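Local coordinates for protein structure-specific endonuclease subunit SLX1 (Candida glabrata, PDB 4XLG) that probably resolves branched DNA structures arising during repair and recombination, as the catalytic subunit of a structure-specific endonuclease that introduces single-strand cuts near junctions, at residues B[130-135]-B[139-144]; B[15-18]-B[24-27]; B[31-36]-B[192-197]; B[9-14]-B[70-75]. The protein carries 1 engineered substitution. All blocks are in the same frame, centred on the assembly; numbering follows the deposited sequence.

Interaction 1. Residues B[130-135]-B[139-144]; sequences LHFFNQ and EIWKND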
loop_
_atom_site.group_PDB
_atom_site.type_symbol
_atom_site.label_atom_id
_atom_site.label_comp_id
_atom_site.label_asym_id
_atom_site.label_seq_id
_atom_site.Cartn_x
_atom_site.Cartn_y
_atom_site.Cartn_z
ATOM N N LEU B 130 5.430 -7.282 -2.350
ATOM C CA LEU B 130 5.886 -8.277 -1.370
ATOM C C LEU B 130 7.403 -8.484 -1.618
ATOM O O LEU B 130 7.799 -8.958 -2.682
ATOM C CB LEU B 130 5.100 -9.597 -1.556
ATOM C CG LEU B 130 5.713 -10.830 -0.870
ATOM C CD1 LEU B 130 5.811 -10.611 0.650
ATOM C CD2 LEU B 130 4.813 -12.023 -1.265
ATOM N N HIS B 131 8.228 -8.149 -0.628
ATOM C CA HIS B 131 9.679 -8.221 -0.810
ATOM C C HIS B 131 10.270 -9.247 0.160
ATOM O O HIS B 131 10.017 -9.136 1.380
ATOM C CB HIS B 131 10.349 -6.875 -0.500
ATOM C CG HIS B 131 11.840 -6.934 -0.684
ATOM N ND1 HIS B 131 12.447 -6.794 -1.917
ATOM C CD2 HIS B 131 12.841 -7.230 0.196
ATOM C CE1 HIS B 131 13.751 -6.980 -1.795
ATOM N NE2 HIS B 131 14.017 -7.224 -0.517
ATOM N N PHE B 132 11.072 -10.184 -0.360
ATOM C CA PHE B 132 11.800 -11.148 0.499
ATOM C C PHE B 132 13.267 -10.796 0.688
ATOM O O PHE B 132 13.956 -10.441 -0.272
ATOM C CB PHE B 132 11.721 -12.572 -0.122
ATOM C CG PHE B 132 10.336 -13.099 -0.100
ATOM C CD1 PHE B 132 9.848 -13.686 1.077
ATOM C CD2 PHE B 132 9.503 -12.989 -1.206
ATOM C CE1 PHE B 132 8.526 -14.180 1.153
ATOM C CE2 PHE B 132 8.176 -13.520 -1.177
ATOM C CZ PHE B 132 7.675 -14.101 0.013
ATOM N N PHE B 133 13.735 -10.889 1.928
ATOM C CA PHE B 133 15.141 -10.688 2.238
ATOM C C PHE B 133 15.851 -12.009 2.373
ATOM O O PHE B 133 17.091 -12.076 2.541
ATOM C CB PHE B 133 15.286 -9.941 3.548
ATOM C CG PHE B 133 14.654 -8.576 3.526
ATOM C CD1 PHE B 133 15.310 -7.516 2.838
ATOM C CD2 PHE B 133 13.424 -8.347 4.170
ATOM C CE1 PHE B 133 14.737 -6.228 2.832
ATOM C CE2 PHE B 133 12.832 -7.048 4.180
ATOM C CZ PHE B 133 13.499 -5.984 3.510
ATOM N N ASN B 134 15.054 -13.069 2.348
ATOM C CA ASN B 134 15.616 -14.427 2.489
ATOM C C ASN B 134 15.047 -15.288 1.380
ATOM O O ASN B 134 13.816 -15.369 1.219
ATOM C CB ASN B 134 15.284 -15.037 3.877
ATOM C CG ASN B 134 15.952 -16.416 4.081
ATOM O OD1 ASN B 134 15.580 -17.394 3.425
ATOM N ND2 ASN B 134 16.971 -16.479 4.971
ATOM N N GLN B 135 15.921 -15.892 0.588
ATOM C CA GLN B 135 15.508 -16.659 -0.585
ATOM C C GLN B 135 14.836 -17.989 -0.218
ATOM O O GLN B 135 13.972 -18.471 -0.958
ATOM C CB GLN B 135 16.717 -16.928 -1.497
ATOM C CG GLN B 135 16.421 -17.805 -2.731
ATOM C CD GLN B 135 16.638 -19.293 -2.483
ATOM O OE1 GLN B 135 17.520 -19.689 -1.721
ATOM N NE2 GLN B 135 15.823 -20.124 -3.127
ATOM N N GLU B 139 11.191 -19.093 -1.446
ATOM C CA GLU B 139 10.902 -20.356 -2.105
ATOM C C GLU B 139 9.709 -21.056 -1.451
ATOM O O GLU B 139 8.877 -21.648 -2.146
ATOM C CB GLU B 139 12.125 -21.271 -2.084
ATOM C CG GLU B 139 13.230 -20.851 -3.035
ATOM C CD GLU B 139 14.389 -21.826 -3.024
ATOM O OE1 GLU B 139 14.147 -23.051 -2.922
ATOM O OE2 GLU B 139 15.541 -21.374 -3.105
ATOM N N ILE B 140 9.629 -20.988 -0.125
ATOM C CA ILE B 140 8.486 -21.596 0.566
ATOM C C ILE B 140 7.203 -20.859 0.170
ATOM O O ILE B 140 6.174 -21.475 -0.085
ATOM C CB ILE B 140 8.630 -21.541 2.102
ATOM C CG1 ILE B 140 9.760 -22.469 2.583
ATOM C CG2 ILE B 140 7.290 -21.896 2.757
ATOM C CD1 ILE B 140 10.158 -22.228 4.042
ATOM N N TRP B 141 7.282 -19.533 0.083
ATOM C CA TRP B 141 6.094 -18.773 -0.335
ATOM C C TRP B 141 5.680 -19.160 -1.754
ATOM O O TRP B 141 4.491 -19.403 -2.051
ATOM C CB TRP B 141 6.335 -17.254 -0.243
ATOM C CG TRP B 141 5.166 -16.447 -0.856
ATOM C CD1 TRP B 141 3.983 -16.115 -0.228
ATOM C CD2 TRP B 141 5.065 -15.923 -2.185
ATOM N NE1 TRP B 141 3.162 -15.428 -1.091
ATOM C CE2 TRP B 141 3.796 -15.294 -2.295
ATOM C CE3 TRP B 141 5.924 -15.911 -3.294
ATOM C CZ2 TRP B 141 3.376 -14.648 -3.463
ATOM C CZ3 TRP B 141 5.485 -15.296 -4.452
ATOM C CH2 TRP B 141 4.235 -14.672 -4.525
ATOM N N LYS B 142 6.666 -19.250 -2.635
ATOM C CA LYS B 142 6.391 -19.566 -4.031
ATOM C C LYS B 142 5.830 -20.964 -4.181
ATOM O O LYS B 142 4.959 -21.210 -5.043
ATOM C CB LYS B 142 7.669 -19.409 -4.841
ATOM C CG LYS B 142 7.445 -19.033 -6.281
ATOM C CD LYS B 142 8.599 -18.162 -6.766
ATOM C CE LYS B 142 9.924 -18.904 -6.646
ATOM N NZ LYS B 142 11.051 -18.128 -7.229
ATOM N N ASN B 143 6.317 -21.885 -3.353
ATOM C CA ASN B 143 5.828 -23.264 -3.417
ATOM C C ASN B 143 4.333 -23.337 -3.140
ATOM O O ASN B 143 3.656 -24.248 -3.645
ATOM C CB ASN B 143 6.573 -24.146 -2.435
ATOM C CG ASN B 143 7.961 -24.515 -2.925
ATOM O OD1 ASN B 143 8.248 -24.438 -4.118
ATOM N ND2 ASN B 143 8.835 -24.914 -1.997
ATOM N N ASP B 144 3.831 -22.388 -2.340
ATOM C CA ASP B 144 2.390 -22.165 -2.184
ATOM C C ASP B 144 1.705 -23.490 -1.851
ATOM O O ASP B 144 0.842 -23.952 -2.592
ATOM C CB ASP B 144 1.812 -21.535 -3.462
ATOM C CG ASP B 144 0.349 -21.156 -3.335
ATOM O OD1 ASP B 144 -0.096 -20.913 -2.195
ATOM O OD2 ASP B 144 -0.354 -21.098 -4.381
#
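Trp141 of helix 135-143 lies against Leu130 and Phe132 of the strand before it, at the start of a beta-alpha-beta crossover whose next strand, 160-168, runs parallel to 129-132 in the sheet. With CG anti to the backbone N (chi1 172°), the indole swings toward the strand. Its CB already meets the tip of the phenyl ring, Phe132 CZ, at 3.4 Å, and Trp141 CG touches the same atom at 3.5 Å. Further out Phe132 CE2 lies over the rim of the indole face, 3.9 Å from Trp141 CE3. The two ring systems are oblique, their planes 43° apart. Leu130 comes from the opposite direction, and its CD2 methyl lies over the same face, 3.6 Å from Trp141 CE2. This is a CH-pi contact to the five-membered ring. The indole nitrogen NE1 is hydrogen-bonded to Thr115 OG1 on helix 107-118, which helps to fix the ring's rotation. Leu111 of that helix and Val161 of the next strand also pack on Trp141. Where the chain turns into the helix, Asn134 is the N-cap, and Glu139 N bonds to Gln135 O at 2.9 Å.

Interaction 2. Residues B[15-18]-B[24-27]; sequences LLQS and SFYI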
loop_
_atom_site.group_PDB
_atom_site.type_symbol
_atom_site.label_atom_id
_atom_site.label_comp_id
_atom_site.label_asym_id
_atom_site.label_seq_id
_atom_site.Cartn_x
_atom_site.Cartn_y
_atom_site.Cartn_z
ATOM N N LEU B 15 7.569 -9.356 8.478
ATOM C CA LEU B 15 7.592 -10.632 9.208
ATOM C C LEU B 15 9.027 -10.886 9.697
ATOM O O LEU B 15 9.977 -10.832 8.889
ATOM C CB LEU B 15 7.141 -11.768 8.275
ATOM C CG LEU B 15 7.257 -13.191 8.866
ATOM C CD1 LEU B 15 6.317 -13.365 10.089
ATOM C CD2 LEU B 15 6.988 -14.252 7.765
ATOM N N LEU B 16 9.167 -11.099 11.002
ATOM C CA LEU B 16 10.475 -11.431 11.596
ATOM C C LEU B 16 10.459 -12.907 11.919
ATOM O O LEU B 16 9.431 -13.450 12.281
ATOM C CB LEU B 16 10.735 -10.671 12.907
ATOM C CG LEU B 16 10.528 -9.150 12.884
ATOM C CD1 LEU B 16 10.886 -8.615 14.350
ATOM C CD2 LEU B 16 11.420 -8.524 11.749
ATOM N N GLN B 17 11.622 -13.526 11.788
ATOM C CA GLN B 17 11.824 -14.887 12.240
ATOM C C GLN B 17 13.057 -14.882 13.122
ATOM O O GLN B 17 14.105 -14.430 12.701
ATOM C CB GLN B 17 12.027 -15.812 11.040
ATOM C CG GLN B 17 12.232 -17.320 11.491
ATOM C CD GLN B 17 12.396 -18.258 10.277
ATOM O OE1 GLN B 17 12.569 -17.802 9.132
ATOM N NE2 GLN B 17 12.354 -19.545 10.537
ATOM N N SER B 18 12.937 -15.382 14.348
ATOM C CA SER B 18 14.117 -15.399 15.229
ATOM C C SER B 18 15.258 -16.198 14.586
ATOM O O SER B 18 15.052 -17.311 14.016
ATOM C CB SER B 18 13.723 -15.999 16.600
ATOM O OG SER B 18 14.909 -16.210 17.386
ATOM N N SER B 24 9.972 -19.068 16.161
ATOM C CA SER B 24 9.416 -17.783 16.675
ATOM C C SER B 24 9.343 -16.740 15.581
ATOM O O SER B 24 10.327 -16.468 14.896
ATOM C CB SER B 24 10.227 -17.174 17.853
ATOM O OG SER B 24 10.191 -18.065 19.011
ATOM N N PHE B 25 8.157 -16.161 15.449
ATOM C CA PHE B 25 7.891 -15.105 14.445
ATOM C C PHE B 25 7.284 -13.883 15.096
ATOM O O PHE B 25 6.699 -13.976 16.209
ATOM C CB PHE B 25 6.891 -15.662 13.380
ATOM C CG PHE B 25 7.445 -16.854 12.626
ATOM C CD1 PHE B 25 8.276 -16.635 11.533
ATOM C CD2 PHE B 25 7.170 -18.160 13.030
ATOM C CE1 PHE B 25 8.852 -17.706 10.830
ATOM C CE2 PHE B 25 7.747 -19.260 12.327
ATOM C CZ PHE B 25 8.581 -19.023 11.237
ATOM N N TYR B 26 7.317 -12.771 14.361
ATOM C CA TYR B 26 6.732 -11.541 14.855
ATOM C C TYR B 26 6.234 -10.788 13.662
ATOM O O TYR B 26 6.956 -10.694 12.668
ATOM C CB TYR B 26 7.782 -10.717 15.598
ATOM C CG TYR B 26 7.175 -9.492 16.259
ATOM C CD1 TYR B 26 7.077 -8.297 15.564
ATOM C CD2 TYR B 26 6.769 -9.521 17.573
ATOM C CE1 TYR B 26 6.497 -7.161 16.148
ATOM C CE2 TYR B 26 6.205 -8.387 18.177
ATOM C CZ TYR B 26 6.114 -7.214 17.453
ATOM O OH TYR B 26 5.579 -6.096 18.016
ATOM N N ILE B 27 5.043 -10.203 13.777
ATOM C CA ILE B 27 4.565 -9.360 12.666
ATOM C C ILE B 27 4.321 -7.935 13.147
ATOM O O ILE B 27 3.679 -7.747 14.217
ATOM C CB ILE B 27 3.225 -9.936 12.112
ATOM C CG1 ILE B 27 3.519 -11.255 11.376
ATOM C CG2 ILE B 27 2.516 -8.913 11.112
ATOM C CD1 ILE B 27 2.198 -12.098 11.178
#
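Leu16 and Tyr26 form an antiparallel hydrogen-bonded pair. Leu16 N reaches Tyr26 O at 2.8 Å, and the return bond from Tyr26 N to Leu16 O is longer, 3.0 Å. Two residues nearer the turn, Ser18 N binds Ser24 O at 2.9 Å. CA-H...O contacts accompany these bonds, among them Phe25 CA to Leu16 O. Side chains alternate between the faces of this beta hairpin. Gln17 and Phe25, a non-hydrogen-bonded pair, run side by side: Phe25 CE1 lies 3.5 Å from Gln17 CG, and the amide and ring planes are 29° apart. The extended chain of Gln17, with CG anti to the backbone N (chi1 -179°), carries NE2 alongside the ring to bond Arg22 O in the turn. On the same face Leu15 CD1 meets Ile27 CG1 at 3.7 Å, while on the other face Leu16 CD1 touches Tyr26 CB at 4.0 Å. In the next shell Ser18 OG is held by Thr57 O and Lys21 N. Tyr26 and Ile27 open the YIG half of the GIY-YIG signature. Strand 60-67 flanks strand 12-18 on its other edge; helices 72-84 and 107-118 cover the face of Leu15, Phe25 and Ile27, and helix 33-41 lies under Leu16, with His40 edge-to-face to Tyr26.

Interaction 3. Residues B[31-36]-B[192-197]; sequences PNPVRR and NLYSTT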
loop_
_atom_site.group_PDB
_atom_site.type_symbol
_atom_site.label_atom_id
_atom_site.label_comp_id
_atom_site.label_asym_id
_atom_site.label_seq_id
_atom_site.Cartn_x
_atom_site.Cartn_y
_atom_site.Cartn_z
ATOM N N PRO B 31 7.026 2.748 9.390
ATOM C CA PRO B 31 7.498 3.622 8.294
ATOM C C PRO B 31 9.034 3.543 8.116
ATOM O O PRO B 31 9.546 4.157 7.176
ATOM C CB PRO B 31 7.094 5.040 8.769
ATOM C CG PRO B 31 7.258 4.959 10.267
ATOM C CD PRO B 31 6.727 3.508 10.630
ATOM N N ASN B 32 9.755 2.867 9.024
ATOM C CA ASN B 32 11.208 2.794 8.944
ATOM C C ASN B 32 11.623 1.422 9.489
ATOM O O ASN B 32 11.807 1.265 10.691
ATOM C CB ASN B 32 11.895 3.915 9.740
ATOM C CG ASN B 32 13.414 3.878 9.626
ATOM O OD1 ASN B 32 14.004 2.843 9.296
ATOM N ND2 ASN B 32 14.047 4.993 9.930
ATOM N N PRO B 33 11.805 0.482 8.585
ATOM C CA PRO B 33 12.090 -0.905 9.005
ATOM C C PRO B 33 13.505 -1.061 9.555
ATOM O O PRO B 33 13.731 -2.031 10.319
ATOM C CB PRO B 33 11.889 -1.725 7.707
ATOM C CG PRO B 33 12.293 -0.713 6.578
ATOM C CD PRO B 33 11.717 0.632 7.116
ATOM N N VAL B 34 14.447 -0.169 9.191
ATOM C CA VAL B 34 15.798 -0.294 9.713
ATOM C C VAL B 34 15.811 0.060 11.217
ATOM O O VAL B 34 16.300 -0.709 12.071
ATOM C CB VAL B 34 16.804 0.643 8.936
ATOM C CG1 VAL B 34 18.199 0.441 9.561
ATOM C CG2 VAL B 34 16.768 0.235 7.415
ATOM N N ARG B 35 15.240 1.252 11.525
ATOM C CA ARG B 35 15.152 1.697 12.899
ATOM C C ARG B 35 14.329 0.671 13.735
ATOM O O ARG B 35 14.697 0.308 14.880
ATOM C CB ARG B 35 14.478 3.064 12.938
ATOM C CG ARG B 35 14.398 3.626 14.352
ATOM C CD ARG B 35 13.962 5.114 14.258
ATOM N NE ARG B 35 14.093 5.603 15.621
ATOM C CZ ARG B 35 13.112 5.481 16.509
ATOM N NH1 ARG B 35 13.286 5.900 17.765
ATOM N NH2 ARG B 35 11.942 4.977 16.099
ATOM N N ARG B 36 13.255 0.194 13.116
ATOM C CA ARG B 36 12.370 -0.765 13.839
ATOM C C ARG B 36 13.104 -2.053 14.144
ATOM O O ARG B 36 12.997 -2.603 15.250
ATOM C CB ARG B 36 11.139 -1.075 13.022
ATOM C CG ARG B 36 10.176 -2.139 13.683
ATOM C CD ARG B 36 9.694 -1.693 15.069
ATOM N NE ARG B 36 8.942 -0.437 14.964
ATOM C CZ ARG B 36 7.707 -0.361 14.493
ATOM N NH1 ARG B 36 7.143 0.847 14.366
ATOM N NH2 ARG B 36 6.994 -1.455 14.217
ATOM N N ASN B 192 19.376 -1.484 2.481
ATOM C CA ASN B 192 19.461 -1.238 1.040
ATOM C C ASN B 192 18.110 -1.018 0.403
ATOM O O ASN B 192 17.938 -0.033 -0.362
ATOM C CB ASN B 192 20.178 -2.397 0.336
ATOM C CG ASN B 192 21.668 -2.408 0.642
ATOM O OD1 ASN B 192 22.207 -1.435 1.202
ATOM N ND2 ASN B 192 22.337 -3.532 0.319
ATOM N N LEU B 193 17.137 -1.882 0.731
ATOM C CA LEU B 193 15.792 -1.754 0.168
ATOM C C LEU B 193 15.167 -0.409 0.592
ATOM O O LEU B 193 14.629 0.323 -0.249
ATOM C CB LEU B 193 14.865 -2.901 0.624
ATOM C CG LEU B 193 13.388 -2.710 0.165
ATOM C CD1 LEU B 193 13.248 -2.872 -1.368
ATOM C CD2 LEU B 193 12.439 -3.630 0.882
ATOM N N TYR B 194 15.269 -0.084 1.881
ATOM C CA TYR B 194 14.607 1.116 2.400
ATOM C C TYR B 194 15.224 2.403 1.802
ATOM O O TYR B 194 14.509 3.288 1.302
ATOM C CB TYR B 194 14.748 1.150 3.909
ATOM C CG TYR B 194 14.118 2.314 4.615
ATOM C CD1 TYR B 194 12.749 2.605 4.435
ATOM C CD2 TYR B 194 14.833 3.043 5.556
ATOM C CE1 TYR B 194 12.140 3.635 5.133
ATOM C CE2 TYR B 194 14.222 4.091 6.271
ATOM C CZ TYR B 194 12.869 4.351 6.050
ATOM O OH TYR B 194 12.283 5.313 6.788
ATOM N N SER B 195 16.549 2.497 1.848
ATOM C CA SER B 195 17.199 3.786 1.495
ATOM C C SER B 195 17.047 3.969 -0.006
ATOM O O SER B 195 16.894 5.108 -0.535
ATOM C CB SER B 195 18.687 3.811 1.926
ATOM O OG SER B 195 18.763 3.880 3.346
ATOM N N THR B 196 17.080 2.850 -0.713
ATOM C CA THR B 196 16.929 2.954 -2.169
ATOM C C THR B 196 15.514 3.382 -2.556
ATOM O O THR B 196 15.334 4.175 -3.487
ATOM C CB THR B 196 17.273 1.623 -2.869
ATOM O OG1 THR B 196 18.705 1.374 -2.761
ATOM C CG2 THR B 196 16.966 1.719 -4.360
ATOM N N THR B 197 14.509 2.829 -1.866
ATOM C CA THR B 197 13.107 3.168 -2.143
ATOM C C THR B 197 12.905 4.670 -1.931
ATOM O O THR B 197 12.314 5.352 -2.779
ATOM C CB THR B 197 12.143 2.344 -1.246
ATOM O OG1 THR B 197 12.315 0.981 -1.602
ATOM C CG2 THR B 197 10.668 2.726 -1.530
#
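Pro33 presses its ring carbons on one face of Tyr194, and this is the buried, apolar part of the contact. Pro33 CD sits 3.7 Å from the ring centroid and 20° off the normal, a CH-pi contact shifted toward Tyr194 CD1, which is 3.5 Å away. Val34 adds one methyl, CG2, at 3.9 Å from Tyr194 CD2. CG anti to the backbone N (chi1 -180°) sends the tyrosine ring toward the start of helix 33-41, and Phe10 meets it edge-to-face. Val190 of the long helix 176-213 also packs against Pro33 and Val34. Here the first helix of the GIY-YIG domain, 33-41, rests on that helix, which leads on toward the zinc-binding C-terminal region. Toward solvent the contact turns polar but stays close. Asn32 crosses the phenol end at about a right angle, its amide plane turned 31° from the ring, with OD1 3.3 Å from Tyr194 CE2. That oxygen is also the N-cap acceptor: Arg35 N donates to Asn32 OD1 over 3.0 Å, nearly straight but from above the carbonyl plane, while Val34 N adds a weak bond. Only the rim is loose, where Pro31 brings its backbone rather than its ring to the phenol.

Interaction 4. Residues B[9-14]-B[70-75]; sequences DFYGCY and PSRIAA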
loop_
_atom_site.group_PDB
_atom_site.type_symbol
_atom_site.label_atom_id
_atom_site.label_comp_id
_atom_site.label_asym_id
_atom_site.label_seq_id
_atom_site.Cartn_x
_atom_site.Cartn_y
_atom_site.Cartn_z
ATOM N N ASP B 9 5.876 7.855 2.291
ATOM C CA ASP B 9 7.042 7.514 1.484
ATOM C C ASP B 9 7.335 6.029 1.570
ATOM O O ASP B 9 7.720 5.415 0.593
ATOM C CB ASP B 9 8.284 8.326 1.959
ATOM C CG ASP B 9 8.042 9.829 1.870
ATOM O OD1 ASP B 9 7.216 10.300 1.022
ATOM O OD2 ASP B 9 8.617 10.568 2.671
ATOM N N PHE B 10 7.250 5.489 2.778
ATOM C CA PHE B 10 7.407 4.064 2.994
ATOM C C PHE B 10 6.555 3.638 4.158
ATOM O O PHE B 10 6.594 4.267 5.210
ATOM C CB PHE B 10 8.898 3.713 3.295
ATOM C CG PHE B 10 9.141 2.198 3.368
ATOM C CD1 PHE B 10 8.910 1.470 4.543
ATOM C CD2 PHE B 10 9.513 1.536 2.217
ATOM C CE1 PHE B 10 9.081 0.031 4.572
ATOM C CE2 PHE B 10 9.733 0.103 2.223
ATOM C CZ PHE B 10 9.513 -0.631 3.402
ATOM N N TYR B 11 5.763 2.575 3.995
ATOM C CA TYR B 11 5.094 2.042 5.183
ATOM C C TYR B 11 4.969 0.557 4.868
ATOM O O TYR B 11 4.421 0.191 3.805
ATOM C CB TYR B 11 3.700 2.708 5.438
ATOM C CG TYR B 11 3.455 2.878 6.936
ATOM C CD1 TYR B 11 3.217 1.723 7.771
ATOM C CD2 TYR B 11 3.563 4.118 7.529
ATOM C CE1 TYR B 11 3.060 1.886 9.170
ATOM C CE2 TYR B 11 3.393 4.286 8.897
ATOM C CZ TYR B 11 3.170 3.155 9.694
ATOM O OH TYR B 11 3.022 3.359 11.051
ATOM N N GLY B 12 5.450 -0.299 5.771
ATOM C CA GLY B 12 5.488 -1.706 5.412
ATOM C C GLY B 12 5.053 -2.551 6.602
ATOM O O GLY B 12 5.186 -2.150 7.763
ATOM N N CYS B 13 4.516 -3.721 6.277
ATOM C CA CYS B 13 4.184 -4.754 7.274
ATOM C C CYS B 13 5.206 -5.871 7.130
ATOM O O CYS B 13 5.291 -6.476 6.068
ATOM C CB CYS B 13 2.804 -5.366 7.036
ATOM S SG CYS B 13 1.422 -4.295 7.392
ATOM N N TYR B 14 5.928 -6.160 8.211
ATOM C CA TYR B 14 7.082 -7.062 8.153
ATOM C C TYR B 14 6.849 -8.318 8.929
ATOM O O TYR B 14 6.057 -8.382 9.881
ATOM C CB TYR B 14 8.365 -6.375 8.683
ATOM C CG TYR B 14 8.201 -5.785 10.112
ATOM C CD1 TYR B 14 8.461 -6.564 11.257
ATOM C CD2 TYR B 14 7.753 -4.439 10.292
ATOM C CE1 TYR B 14 8.318 -6.028 12.543
ATOM C CE2 TYR B 14 7.639 -3.875 11.583
ATOM C CZ TYR B 14 7.925 -4.720 12.704
ATOM O OH TYR B 14 7.777 -4.200 13.947
ATOM N N PRO B 70 -1.141 2.774 1.152
ATOM C CA PRO B 70 -1.517 4.163 0.879
ATOM C C PRO B 70 -1.622 4.980 2.171
ATOM O O PRO B 70 -1.780 6.199 2.106
ATOM C CB PRO B 70 -2.893 4.039 0.190
ATOM C CG PRO B 70 -3.446 2.657 0.628
ATOM C CD PRO B 70 -2.171 1.801 0.726
ATOM N N SER B 71 -1.633 4.314 3.327
ATOM C CA SER B 71 -1.751 5.040 4.605
ATOM C C SER B 71 -1.249 4.148 5.691
ATOM O O SER B 71 -1.238 2.929 5.547
ATOM C CB SER B 71 -3.208 5.450 4.937
ATOM O OG SER B 71 -4.074 4.290 4.973
ATOM N N ARG B 72 -0.934 4.757 6.819
ATOM C CA ARG B 72 -0.628 3.969 8.038
ATOM C C ARG B 72 -1.873 3.134 8.403
ATOM O O ARG B 72 -1.754 1.998 8.815
ATOM C CB ARG B 72 -0.284 4.942 9.196
ATOM C CG ARG B 72 -0.099 4.289 10.583
ATOM C CD ARG B 72 0.053 5.401 11.651
ATOM N NE ARG B 72 -0.398 4.864 12.923
ATOM C CZ ARG B 72 -1.568 5.128 13.489
ATOM N NH1 ARG B 72 -2.407 6.019 12.951
ATOM N NH2 ARG B 72 -1.868 4.527 14.634
ATOM N N ILE B 73 -3.054 3.734 8.254
ATOM C CA ILE B 73 -4.279 3.000 8.600
ATOM C C ILE B 73 -4.346 1.696 7.798
ATOM O O ILE B 73 -4.674 0.635 8.328
ATOM C CB ILE B 73 -5.568 3.830 8.301
ATOM C CG1 ILE B 73 -5.605 5.087 9.168
ATOM C CG2 ILE B 73 -6.829 2.968 8.528
ATOM C CD1 ILE B 73 -5.437 4.776 10.646
ATOM N N ALA B 74 -4.145 1.803 6.490
ATOM C CA ALA B 74 -4.192 0.586 5.636
ATOM C C ALA B 74 -3.157 -0.449 6.024
ATOM O O ALA B 74 -3.439 -1.653 5.993
ATOM C CB ALA B 74 -4.002 0.960 4.136
ATOM N N ALA B 75 -1.932 -0.011 6.350
ATOM C CA ALA B 75 -0.887 -0.958 6.783
ATOM C C ALA B 75 -1.335 -1.671 8.055
ATOM O O ALA B 75 -1.110 -2.854 8.242
ATOM C CB ALA B 75 0.453 -0.204 7.051
#
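Tyr11 lies along the first turn of helix 72-84, its ring beneath the backbone of Arg72. Arg72 CA stands almost on the ring normal, 4.1 Å from the centroid and 7° off, in a CH-pi contact. With CG anti to the backbone N (chi1 173°) and the chain extended out to NE, the arginine runs alongside the tyrosine: Arg72 CB lies 3.7 Å from Tyr11 CE2, and Arg72 CG reaches 3.3 Å from Tyr11 OH. The phenol oxygen lies near the guanidinium plane at its edge, the ring and guanidinium planes being 67° apart. At the ring's other flank, Tyr11 CD1 meets Ala75 CB obliquely at 3.4 Å. Strand 12-18 begins with Gly12, Cys13 and Tyr14, the GIY half of the GIY-YIG signature, with Cys13 in place of the isoleucine. In the conformer considered, Cys13 SG lies 4.2 Å from Ala75 CB, a contact left doubtful by a second modelled position. Tyr14 turns from this helix, and its OH is hydrogen-bonded to His40 and Arg36, consistent with this tyrosine's active-site place in GIY-YIG nucleases. Ser71 is the helix N-cap: Ala74 N donates to Ser71 OG at 2.9 Å. A second protein chain packs on Pro70, Ser71 and Ile73.

In the fold
From the N terminus, residues 9-14 open interaction 4, and strand 12-18 runs on into interaction 2, a hairpin closed locally by 24-27 and nested inside the loop that 70-75 later closes. Before that closure, residues 31-36 open interaction 3, so interactions 3 and 4 cross; their centres are about 12 Å apart, and Arg36, Pro31 and Pro33 touch Tyr14, Tyr11 and Phe10. Interaction 1 closes its short strand-to-helix loop within the long loop of interaction 3, which ends at 192-197, where Leu193 packs on His131 and Phe133. Interactions 1, 2 and 4 all reach the five-stranded sheet, while interaction 3 ties helix 33-41 to the long helix 176-213.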